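Local coordinates for proteasome assembly chaperone family protein (Pyrococcus furiosus, PDB 3VR0) that acts as an activator of the archaeal proteasome and is a homologue of proteasome assembly chaperones of the PAC2 family, at residues Ala49-Ile54 with Ile104-Thr109; Phe62-Ser67 with Lys86-Tyr91. All coordinates share one frame; numbering follows the deposited sequence.

How the interactions relate
Along the chain the order is 49-54, 62-67, 86-91, 104-109, so both partners of interaction 2 fall between those of interaction 1. Their centres lie about 10 Å apart on one mixed sheet, where strands 60-66, 87-92 and 102-107 run side by side, each antiparallel to the next. Interaction 2 pairs the first two; interaction 1 lays helix 45-57 across the third. The two are joined directly by Thr106 O to Glu88 N (2.7 Å) and Ile104 O to Tyr90 N (2.8 Å), both probable hydrogen bonds. Together they tie a helix and three adjacent strands of the sheet into one buried part of this PAC2-family protein.

Interaction 1: residues Ala49-Ile54 with Ile104-Thr109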
loop_
_atom_site.group_PDB
_atom_site.type_symbol
_atom_site.label_atom_id
_atom_site.label_comp_id
_atom_site.label_asym_id
_atom_site.label_seq_id
_atom_site.Cartn_x
_atom_site.Cartn_y
_atom_site.Cartn_z
ATOM N N ALA C 49 -3.231 -13.042 28.557
ATOM C CA ALA C 49 -4.283 -13.995 28.808
ATOM C C ALA C 49 -3.975 -15.328 28.078
ATOM O O ALA C 49 -3.974 -16.372 28.713
ATOM C CB ALA C 49 -5.590 -13.437 28.387
ATOM N N ALA C 50 -3.685 -15.292 26.774
ATOM C CA ALA C 50 -3.431 -16.537 26.039
ATOM C C ALA C 50 -2.175 -17.252 26.499
ATOM O O ALA C 50 -2.198 -18.480 26.652
ATOM C CB ALA C 50 -3.400 -16.324 24.501
ATOM N N GLU C 51 -1.096 -16.500 26.734
ATOM C CA GLU C 51 0.162 -17.095 27.204
ATOM C C GLU C 51 0.002 -17.751 28.573
ATOM O O GLU C 51 0.568 -18.824 28.835
ATOM C CB GLU C 51 1.279 -16.089 27.275
ATOM C CG GLU C 51 1.811 -15.675 25.898
ATOM C CD GLU C 51 2.873 -14.609 26.030
ATOM O OE1 GLU C 51 2.806 -13.814 26.993
ATOM O OE2 GLU C 51 3.801 -14.585 25.208
ATOM N N HIS C 52 -0.779 -17.117 29.433
ATOM C CA HIS C 52 -1.005 -17.670 30.742
ATOM C C HIS C 52 -1.818 -18.942 30.605
ATOM O O HIS C 52 -1.569 -19.920 31.303
ATOM C CB HIS C 52 -1.729 -16.695 31.669
ATOM C CG HIS C 52 -1.794 -17.182 33.076
ATOM N ND1 HIS C 52 -0.663 -17.517 33.794
ATOM C CD2 HIS C 52 -2.843 -17.436 33.888
ATOM C CE1 HIS C 52 -1.015 -17.943 34.995
ATOM N NE2 HIS C 52 -2.332 -17.889 35.083
ATOM N N LEU C 53 -2.789 -18.926 29.694
ATOM C CA LEU C 53 -3.592 -20.108 29.457
ATOM C C LEU C 53 -2.737 -21.235 28.857
ATOM O O LEU C 53 -2.823 -22.370 29.307
ATOM C CB LEU C 53 -4.830 -19.802 28.630
ATOM C CG LEU C 53 -5.836 -20.920 28.368
ATOM C CD1 LEU C 53 -6.572 -21.394 29.665
ATOM C CD2 LEU C 53 -6.829 -20.393 27.333
ATOM N N ILE C 54 -1.892 -20.920 27.886
ATOM C CA ILE C 54 -0.955 -21.902 27.351
ATOM C C ILE C 54 -0.202 -22.586 28.498
ATOM O O ILE C 54 -0.163 -23.825 28.572
ATOM C CB ILE C 54 0.113 -21.289 26.385
ATOM C CG1 ILE C 54 -0.506 -20.538 25.182
ATOM C CG2 ILE C 54 1.153 -22.310 25.971
ATOM C CD1 ILE C 54 -1.385 -21.259 24.456
ATOM N N ILE C 104 -5.239 -22.548 20.573
ATOM C CA ILE C 104 -4.968 -21.237 21.052
ATOM C C ILE C 104 -3.887 -20.638 20.166
ATOM O O ILE C 104 -2.863 -21.248 19.951
ATOM C CB ILE C 104 -4.505 -21.228 22.548
ATOM C CG1 ILE C 104 -5.548 -21.899 23.438
ATOM C CG2 ILE C 104 -4.224 -19.750 23.019
ATOM C CD1 ILE C 104 -4.985 -22.327 24.834
ATOM N N VAL C 105 -4.146 -19.459 19.611
ATOM C CA VAL C 105 -3.121 -18.798 18.805
ATOM C C VAL C 105 -2.633 -17.576 19.564
ATOM O O VAL C 105 -3.427 -16.868 20.178
ATOM C CB VAL C 105 -3.641 -18.369 17.385
ATOM C CG1 VAL C 105 -4.800 -17.345 17.469
ATOM C CG2 VAL C 105 -2.517 -17.814 16.529
ATOM N N THR C 106 -1.332 -17.359 19.523
ATOM C CA THR C 106 -0.716 -16.112 19.946
ATOM C C THR C 106 0.471 -15.825 19.007
ATOM O O THR C 106 0.677 -16.518 18.021
ATOM C CB THR C 106 -0.302 -16.151 21.468
ATOM O OG1 THR C 106 0.028 -14.831 21.915
ATOM C CG2 THR C 106 0.903 -17.071 21.761
ATOM N N GLY C 107 1.269 -14.820 19.301
ATOM C CA GLY C 107 2.399 -14.537 18.442
ATOM C C GLY C 107 3.024 -13.179 18.640
ATOM O O GLY C 107 2.668 -12.433 19.565
ATOM N N ASP C 108 4.018 -12.886 17.811
ATOM C CA ASP C 108 4.750 -11.642 17.911
ATOM C C ASP C 108 3.899 -10.390 17.541
ATOM O O ASP C 108 4.146 -9.306 18.061
ATOM C CB ASP C 108 5.950 -11.675 16.965
ATOM C CG ASP C 108 6.918 -12.817 17.255
ATOM O OD1 ASP C 108 7.352 -12.971 18.407
ATOM O OD2 ASP C 108 7.296 -13.533 16.311
ATOM N N THR C 109 2.943 -10.507 16.625
ATOM C CA THR C 109 2.456 -9.301 15.975
ATOM C C THR C 109 1.212 -9.617 15.230
ATOM O O THR C 109 0.859 -10.805 15.033
ATOM C CB THR C 109 3.494 -8.742 14.886
ATOM O OG1 THR C 109 3.051 -7.467 14.380
ATOM C CG2 THR C 109 3.656 -9.700 13.687
#
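Thr106 OG1 is the best-held polar atom of this contact, and one hydrogen bond grips it, to the carbonyl O of Gly38, outside both segments. Nothing on helix 49-54 bonds to it, and no hydrogen bond crosses between the segments, so the contact itself is apolar. Its hub is Ile104, which has the largest share of buried surface and uses both of its terminal methyls. Ile104 CG2, anti to the backbone N, reaches Ala50 CB at 3.8 Å and Ile54 CD1 at 3.5 Å. Ile104 CD1, at the tip of the longer branch, touches Leu53 CD2 at 3.7 Å and also meets Ile54 CD1. Leu53 keeps CG anti to its backbone N (chi1 -176°) and its side chain crosses that of Ile104 at about a right angle. Ile54 arrives differently: a bend at chi2 (-54°) brings CD1 back over Ile104, and the two side chains slide past each other in opposite directions. Ala50 has just a methyl, which permits the closest backbone approach of the pair, with Ala50 CA 6.7 Å from Thr106 CA. Thr106 adds its CB, 4.3 Å from Ala50 CB. At the margin, Glu51 brings its CG near Thr106 OG1. Val105 points its side chain to the other side of the sheet. With the short axes 8.6 Å apart and their directions at 122°, the helix lies obliquely across the strand. Helix 45-57 is thus seated on one face of the mixed sheet: Leu53 also packs on Ile36 of strand 34-37 and on Leu228 and Thr232 of helix 221-235, while Ile54 reaches Tyr90 of strand 87-92.

Interaction 2: residues Phe62-Ser67 with Lys86-Tyr91; sequences FAELYS and KNEFYY
Tyr91 turns a ring edge toward the face of Phe62, an offset edge-to-face pair whose planes stand at 81° with centroids 5.6 Å apart. Both side chains take the crowded first torsion, with CG between the backbone N and the carbonyl carbon, and they cross obliquely. The Phe62 ring also brings CE2 to 3.8 Å from Phe89 CB. Phe89 in turn presents its own ring edge to Ala63 O and to Leu65 CB. Leu65 and Asn87 lie side by side and point the same way, on the face shared with Ala63 and Phe89; there Met126 and Phe129 of helix 116-131 pack against it, Phe129 meeting Phe89 edge to face. Lys86, extended beyond CG, runs alongside Tyr66, its CB 3.6 Å from Tyr66 CE1. The opposite face carries Glu64 and Glu88, whose carboxylates the tip of Lys86 bridges: Lys86 NZ forms salt bridges with Glu64 OE1 at 3.4 Å, where the hydrogen bond is weak, and with Glu88 OE2 at 3.5 Å. These like charges, close together, are probably offset by that ammonium and by Lys61, which salt-bridges both; Tyr25 hydroxyl and a water bind Glu64 OE2, and Glu83 salt-bridges Lys86. Backbone bonds fix the register. Phe89 N donates to Ala63 O almost straight (179°), though from above the carbonyl plane, while Leu65 and Asn87 exchange two bonds, the shorter from Leu65 N to Asn87 O at 2.7 Å. Farther along, Phe89 O accepts from Phe62 N at 2.9 Å and, weakly, from Ala63 N at 3.5 Å. Phe62 and Ala63 thus both face Phe89 on the neighbouring strand, a classic beta bulge within an antiparallel pair at 161°, inside the mixed sheet of this PAC2-family fold.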
loop_
_atom_site.group_PDB
_atom_site.type_symbol
_atom_site.label_atom_id
_atom_site.label_comp_id
_atom_site.label_asym_id
_atom_site.label_seq_id
_atom_site.Cartn_x
_atom_site.Cartn_y
_atom_site.Cartn_z
ATOM N N PHE C 62 1.776 -26.829 18.076
ATOM C CA PHE C 62 1.709 -27.706 16.895
ATOM C C PHE C 62 1.801 -27.090 15.504
ATOM O O PHE C 62 1.911 -27.845 14.524
ATOM C CB PHE C 62 0.491 -28.606 16.929
ATOM C CG PHE C 62 -0.839 -27.903 16.658
ATOM C CD1 PHE C 62 -1.520 -28.132 15.492
ATOM C CD2 PHE C 62 -1.412 -27.063 17.618
ATOM C CE1 PHE C 62 -2.723 -27.570 15.269
ATOM C CE2 PHE C 62 -2.644 -26.500 17.415
ATOM C CZ PHE C 62 -3.289 -26.726 16.230
ATOM N N ALA C 63 1.733 -25.757 15.394
ATOM C CA ALA C 63 1.894 -25.095 14.096
ATOM C C ALA C 63 2.415 -23.658 14.258
ATOM O O ALA C 63 2.229 -23.045 15.293
ATOM C CB ALA C 63 0.574 -25.075 13.345
ATOM N N GLU C 64 3.080 -23.132 13.239
ATOM C CA GLU C 64 3.351 -21.717 13.270
ATOM C C GLU C 64 3.070 -21.002 11.946
ATOM O O GLU C 64 3.112 -21.605 10.857
ATOM C CB GLU C 64 4.691 -21.359 13.994
ATOM C CG GLU C 64 5.901 -21.977 13.502
ATOM C CD GLU C 64 7.031 -22.047 14.572
ATOM O OE1 GLU C 64 6.851 -21.657 15.768
ATOM O OE2 GLU C 64 8.124 -22.496 14.178
ATOM N N LEU C 65 2.661 -19.740 12.073
ATOM C CA LEU C 65 2.219 -18.961 10.915
ATOM C C LEU C 65 3.254 -17.895 10.585
ATOM O O LEU C 65 3.705 -17.177 11.455
ATOM C CB LEU C 65 0.846 -18.361 11.200
ATOM C CG LEU C 65 0.149 -17.564 10.095
ATOM C CD1 LEU C 65 -1.379 -17.614 10.265
ATOM C CD2 LEU C 65 0.664 -16.059 10.063
ATOM N N TYR C 66 3.638 -17.797 9.331
ATOM C CA TYR C 66 4.469 -16.708 8.892
ATOM C C TYR C 66 3.727 -15.981 7.785
ATOM O O TYR C 66 2.975 -16.594 7.026
ATOM C CB TYR C 66 5.780 -17.254 8.303
ATOM C CG TYR C 66 6.608 -18.072 9.323
ATOM C CD1 TYR C 66 7.483 -17.437 10.190
ATOM C CD2 TYR C 66 6.453 -19.469 9.428
ATOM C CE1 TYR C 66 8.233 -18.175 11.129
ATOM C CE2 TYR C 66 7.202 -20.241 10.377
ATOM C CZ TYR C 66 8.078 -19.592 11.204
ATOM O OH TYR C 66 8.845 -20.319 12.101
ATOM N N SER C 67 4.001 -14.692 7.649
ATOM C CA SER C 67 3.313 -13.882 6.655
ATOM C C SER C 67 4.185 -12.810 6.041
ATOM O O SER C 67 4.845 -12.058 6.759
ATOM C CB SER C 67 2.149 -13.170 7.325
ATOM O OG SER C 67 1.431 -12.476 6.311
ATOM N N LYS C 86 6.045 -14.176 13.643
ATOM C CA LYS C 86 5.229 -15.359 13.465
ATOM C C LYS C 86 4.098 -15.376 14.474
ATOM O O LYS C 86 4.097 -14.588 15.450
ATOM C CB LYS C 86 6.127 -16.622 13.616
ATOM C CG LYS C 86 6.578 -16.875 15.101
ATOM C CD LYS C 86 7.678 -17.977 15.218
ATOM C CE LYS C 86 7.956 -18.260 16.696
ATOM N NZ LYS C 86 9.026 -19.287 16.846
ATOM N N ASN C 87 3.102 -16.208 14.199
ATOM C CA ASN C 87 2.105 -16.565 15.199
ATOM C C ASN C 87 2.301 -18.072 15.478
ATOM O O ASN C 87 2.887 -18.803 14.634
ATOM C CB ASN C 87 0.680 -16.306 14.701
ATOM C CG ASN C 87 0.418 -14.821 14.380
ATOM O OD1 ASN C 87 -0.573 -14.517 13.716
ATOM N ND2 ASN C 87 1.305 -13.899 14.850
ATOM N N GLU C 88 1.799 -18.527 16.623
ATOM C CA GLU C 88 2.004 -19.900 17.047
ATOM C C GLU C 88 0.679 -20.445 17.433
ATOM O O GLU C 88 -0.105 -19.730 18.065
ATOM C CB GLU C 88 2.923 -19.953 18.263
ATOM C CG GLU C 88 4.345 -19.474 18.002
ATOM C CD GLU C 88 5.221 -19.490 19.279
ATOM O OE1 GLU C 88 4.714 -19.195 20.413
ATOM O OE2 GLU C 88 6.432 -19.810 19.152
ATOM N N PHE C 89 0.407 -21.690 17.046
ATOM C CA PHE C 89 -0.796 -22.367 17.478
ATOM C C PHE C 89 -0.424 -23.460 18.494
ATOM O O PHE C 89 0.516 -24.235 18.254
ATOM C CB PHE C 89 -1.511 -23.029 16.299
ATOM C CG PHE C 89 -2.057 -22.075 15.293
ATOM C CD1 PHE C 89 -3.431 -21.711 15.313
ATOM C CD2 PHE C 89 -1.247 -21.584 14.281
ATOM C CE1 PHE C 89 -3.957 -20.850 14.333
ATOM C CE2 PHE C 89 -1.776 -20.687 13.289
ATOM C CZ PHE C 89 -3.106 -20.337 13.315
ATOM N N TYR C 90 -1.167 -23.506 19.609
ATOM C CA TYR C 90 -1.001 -24.516 20.660
ATOM C C TYR C 90 -2.300 -25.281 20.778
ATOM O O TYR C 90 -3.381 -24.719 20.540
ATOM C CB TYR C 90 -0.714 -23.856 22.023
ATOM C CG TYR C 90 0.643 -23.209 22.092
ATOM C CD1 TYR C 90 1.693 -23.814 22.754
ATOM C CD2 TYR C 90 0.872 -21.994 21.467
ATOM C CE1 TYR C 90 2.952 -23.211 22.788
ATOM C CE2 TYR C 90 2.102 -21.387 21.499
ATOM C CZ TYR C 90 3.135 -21.995 22.145
ATOM O OH TYR C 90 4.349 -21.357 22.153
ATOM N N TYR C 91 -2.244 -26.552 21.150
ATOM C CA TYR C 91 -3.521 -27.221 21.426
ATOM C C TYR C 91 -3.583 -27.810 22.834
ATOM O O TYR C 91 -2.551 -28.088 23.479
ATOM C CB TYR C 91 -3.792 -28.326 20.394
ATOM C CG TYR C 91 -2.971 -29.606 20.643
ATOM C CD1 TYR C 91 -3.486 -30.661 21.433
ATOM C CD2 TYR C 91 -1.697 -29.731 20.111
ATOM C CE1 TYR C 91 -2.738 -31.842 21.651
ATOM C CE2 TYR C 91 -0.947 -30.876 20.290
ATOM C CZ TYR C 91 -1.462 -31.931 21.082
ATOM O OH TYR C 91 -0.685 -33.044 21.246
HETATM O O HOH W 1 10.494 -21.972 15.409
#